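Local coordinates for Thiol:disulfide interchange protein DsbA (Neisseria meningitidis serogroup B, PDB 2ZNM), which probably acts as a periplasmic thiol:disulfide oxidoreductase of the DsbA type, built on a thioredoxin fold, at residues A[26-31]-A[57-62]. Residues are numbered along the deposited sequence; the frame is centred on the assembly and turned at random.
Sequences VLEFFG and LRTEHV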
ATOM      1  N   VAL A  26      -9.612   3.368  -3.252  1.00 50.26           N
ATOM      2  CA  VAL A  26      -9.316   3.215  -1.835  1.00 49.11           C
ATOM      3  C   VAL A  26      -7.817   2.933  -1.756  1.00 48.84           C
ATOM      4  O   VAL A  26      -7.341   1.857  -2.118  1.00 48.49           O
ATOM      5  CB  VAL A  26     -10.168   2.110  -1.184  1.00 49.01           C
ATOM      6  CG1 VAL A  26      -9.827   1.970   0.301  1.00 48.24           C
ATOM      7  CG2 VAL A  26     -11.631   2.423  -1.355  1.00 47.37           C
ATOM      8  N   LEU A  27      -7.074   3.949  -1.346  1.00 48.70           N
ATOM      9  CA  LEU A  27      -5.631   3.872  -1.329  1.00 48.40           C
ATOM     10  C   LEU A  27      -5.138   3.630   0.087  1.00 48.58           C
ATOM     11  O   LEU A  27      -5.512   4.357   1.028  1.00 48.50           O
ATOM     12  CB  LEU A  27      -5.032   5.148  -1.926  1.00 48.28           C
ATOM     13  CG  LEU A  27      -3.603   5.625  -1.644  1.00 48.16           C
ATOM     14  CD1 LEU A  27      -2.568   4.697  -2.235  1.00 47.14           C
ATOM     15  CD2 LEU A  27      -3.452   7.047  -2.205  1.00 47.93           C
ATOM     16  N   GLU A  28      -4.317   2.591   0.231  1.00 48.59           N
ATOM     17  CA  GLU A  28      -3.634   2.295   1.500  1.00 49.02           C
ATOM     18  C   GLU A  28      -2.126   2.542   1.422  1.00 48.48           C
ATOM     19  O   GLU A  28      -1.444   1.931   0.605  1.00 48.20           O
ATOM     20  CB  GLU A  28      -3.894   0.847   1.930  1.00 48.81           C
ATOM     21  CG  GLU A  28      -3.612   0.594   3.399  1.00 50.63           C
ATOM     22  CD  GLU A  28      -3.234  -0.856   3.704  1.00 54.88           C
ATOM     23  OE1 GLU A  28      -2.437  -1.456   2.945  1.00 55.46           O
ATOM     24  OE2 GLU A  28      -3.722  -1.393   4.719  1.00 55.17           O
ATOM     25  N   PHE A  29      -1.616   3.437   2.263  1.00 48.69           N
ATOM     26  CA  PHE A  29      -0.157   3.506   2.520  1.00 49.27           C
ATOM     27  C   PHE A  29       0.228   2.525   3.619  1.00 49.80           C
ATOM     28  O   PHE A  29      -0.396   2.504   4.682  1.00 50.12           O
ATOM     29  CB  PHE A  29       0.298   4.919   2.903  1.00 48.90           C
ATOM     30  CG  PHE A  29       0.138   5.928   1.799  1.00 49.28           C
ATOM     31  CD1 PHE A  29      -1.040   6.649   1.670  1.00 48.54           C
ATOM     32  CD2 PHE A  29       1.165   6.149   0.883  1.00 48.63           C
ATOM     33  CE1 PHE A  29      -1.185   7.573   0.646  1.00 48.99           C
ATOM     34  CE2 PHE A  29       1.022   7.062  -0.135  1.00 47.41           C
ATOM     35  CZ  PHE A  29      -0.143   7.781  -0.257  1.00 47.97           C
ATOM     36  N   PHE A  30       1.259   1.722   3.352  1.00 50.22           N
ATOM     37  CA  PHE A  30       1.661   0.634   4.235  1.00 50.01           C
ATOM     38  C   PHE A  30       3.190   0.525   4.326  1.00 50.64           C
ATOM     39  O   PHE A  30       3.929   1.204   3.603  1.00 50.87           O
ATOM     40  CB  PHE A  30       1.097  -0.694   3.706  1.00 49.70           C
ATOM     41  CG  PHE A  30       1.907  -1.294   2.581  1.00 48.67           C
ATOM     42  CD1 PHE A  30       1.805  -0.803   1.299  1.00 48.04           C
ATOM     43  CD2 PHE A  30       2.794  -2.347   2.823  1.00 49.64           C
ATOM     44  CE1 PHE A  30       2.559  -1.332   0.274  1.00 47.41           C
ATOM     45  CE2 PHE A  30       3.548  -2.880   1.804  1.00 47.34           C
ATOM     46  CZ  PHE A  30       3.426  -2.371   0.522  1.00 48.22           C
ATOM     47  N   GLY A  31       3.652  -0.348   5.219  1.00 51.02           N
ATOM     48  CA  GLY A  31       5.054  -0.708   5.311  1.00 51.20           C
ATOM     49  C   GLY A  31       5.172  -2.200   5.502  1.00 51.47           C
ATOM     50  O   GLY A  31       4.291  -2.819   6.093  1.00 52.25           O
ATOM     51  N   LEU A  57      -8.893  -1.053  -4.903  1.00 50.92           N
ATOM     52  CA  LEU A  57      -7.818  -0.988  -3.913  1.00 51.45           C
ATOM     53  C   LEU A  57      -6.481  -0.608  -4.554  1.00 51.63           C
ATOM     54  O   LEU A  57      -6.096  -1.183  -5.574  1.00 51.73           O
ATOM     55  CB  LEU A  57      -7.680  -2.349  -3.213  1.00 51.62           C
ATOM     56  CG  LEU A  57      -8.027  -2.619  -1.734  1.00 52.08           C
ATOM     57  CD1 LEU A  57      -8.713  -1.464  -0.991  1.00 51.61           C
ATOM     58  CD2 LEU A  57      -8.807  -3.916  -1.604  1.00 51.04           C
ATOM     59  N   ARG A  58      -5.786   0.355  -3.949  1.00 51.40           N
ATOM     60  CA  ARG A  58      -4.433   0.733  -4.349  1.00 51.74           C
ATOM     61  C   ARG A  58      -3.541   0.736  -3.101  1.00 51.81           C
ATOM     62  O   ARG A  58      -3.968   1.169  -2.028  1.00 51.90           O
ATOM     63  CB  ARG A  58      -4.448   2.129  -5.010  1.00 51.73           C
ATOM     64  CG  ARG A  58      -3.071   2.740  -5.353  1.00 51.36           C
ATOM     65  CD  ARG A  58      -3.233   4.185  -5.798  1.00 51.87           C
ATOM     66  NE  ARG A  58      -1.978   4.874  -6.106  1.00 52.37           N
ATOM     67  CZ  ARG A  58      -1.901   6.164  -6.462  1.00 52.02           C
ATOM     68  NH1 ARG A  58      -2.998   6.912  -6.530  1.00 51.07           N
ATOM     69  NH2 ARG A  58      -0.725   6.719  -6.735  1.00 50.04           N
ATOM     70  N   THR A  59      -2.310   0.254  -3.236  1.00 52.22           N
ATOM     71  CA  THR A  59      -1.354   0.314  -2.136  1.00 52.60           C
ATOM     72  C   THR A  59      -0.059   1.019  -2.530  1.00 52.81           C
ATOM     73  O   THR A  59       0.394   0.902  -3.670  1.00 52.68           O
ATOM     74  CB  THR A  59      -1.019  -1.090  -1.564  1.00 52.98           C
ATOM     75  OG1 THR A  59      -0.346  -1.876  -2.563  1.00 53.54           O
ATOM     76  CG2 THR A  59      -2.288  -1.803  -1.120  1.00 53.01           C
ATOM     77  N   GLU A  60       0.523   1.757  -1.579  1.00 52.84           N
ATOM     78  CA  GLU A  60       1.837   2.380  -1.756  1.00 52.67           C
ATOM     79  C   GLU A  60       2.693   2.145  -0.514  1.00 52.87           C
ATOM     80  O   GLU A  60       2.225   2.320   0.623  1.00 53.26           O
ATOM     81  CB  GLU A  60       1.702   3.874  -2.018  1.00 52.57           C
ATOM     82  CG  GLU A  60       0.763   4.249  -3.177  1.00 53.98           C
ATOM     83  CD  GLU A  60       1.347   3.995  -4.564  1.00 54.89           C
ATOM     84  OE1 GLU A  60       0.576   3.962  -5.539  1.00 56.63           O
ATOM     85  OE2 GLU A  60       2.570   3.847  -4.703  1.00 56.56           O
ATOM     86  N   HIS A  61       3.933   1.717  -0.716  1.00 52.40           N
ATOM     87  CA  HIS A  61       4.872   1.654   0.405  1.00 51.80           C
ATOM     88  C   HIS A  61       5.358   3.056   0.797  1.00 51.48           C
ATOM     89  O   HIS A  61       5.834   3.837  -0.021  1.00 51.57           O
ATOM     90  CB  HIS A  61       6.048   0.720   0.135  1.00 51.35           C
ATOM     91  CG  HIS A  61       6.747   0.272   1.378  1.00 51.48           C
ATOM     92  ND1 HIS A  61       6.765  -1.046   1.790  1.00 52.03           N
ATOM     93  CD2 HIS A  61       7.425   0.970   2.319  1.00 48.95           C
ATOM     94  CE1 HIS A  61       7.439  -1.140   2.923  1.00 50.70           C
ATOM     95  NE2 HIS A  61       7.837   0.070   3.271  1.00 50.46           N
ATOM     96  N   VAL A  62       5.215   3.339   2.075  1.00 51.41           N
ATOM     97  CA  VAL A  62       5.580   4.594   2.706  1.00 51.33           C
ATOM     98  C   VAL A  62       7.121   4.719   2.704  1.00 51.33           C
ATOM     99  O   VAL A  62       7.810   3.731   2.856  1.00 51.11           O
ATOM    100  CB  VAL A  62       4.946   4.541   4.133  1.00 51.69           C
ATOM    101  CG1 VAL A  62       5.931   4.107   5.204  1.00 50.90           C
ATOM    102  CG2 VAL A  62       4.202   5.772   4.467  1.00 50.38           C
TER
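Val26 O takes the amide of Arg58, and Arg58 O in turn takes the amide of Glu28 (N to O 2.7 Å), continuing a parallel pairing that repeats at every second residue. Glu60 N then donates to Glu28 O, Phe30 N to Glu60 O, and Val62 N to Phe30 O. Between these bonds the same carbonyls receive CA-H...O contacts, as from Leu27 CA to Arg58 O. The axes of segments 26-30 and 57-61 approach to 4.5 Å, at 23°. The two strands are the ends of a beta-alpha-beta unit in which helix 42-50 links them, part of the thioredoxin fold; strand 24-30 also pairs antiparallel with 153-156, whereas 55-61 is an outermost strand of the sheet. On the face toward helix 130-145, Leu27 CD1 touches both Glu60 CG (3.5 Å) and the aliphatic part of Arg58 at CG and CD. The Arg58 chain is extended from CG to NE, and its guanidinium meets Glu60 edge-on in a salt bridge: NE donates to the anti lone pair of OE1 (2.8 Å). Glu60 reaches it by bending at chi2 (-75°), while its CB lies against the Phe29 ring, 3.7 Å from CD2. A second carboxylate, that of Glu25, pairs with Arg58 NH1, so the buried cation is probably well balanced. The other face, toward helix 42-50, carries apolar packing of Val26 CG1 on Leu57 CD1 (3.8 Å), with Glu28 and Thr59 side by side beyond it. Farther along, the Phe30 ring reaches across to strand 55-61, bringing CD1 to 3.2 Å from Glu60 O. The His61 ring turns its edge to the Phe30 face, centroids 4.9 Å apart and planes at 65°, and Gly31 CA makes a CH-pi contact over one face of that imidazole.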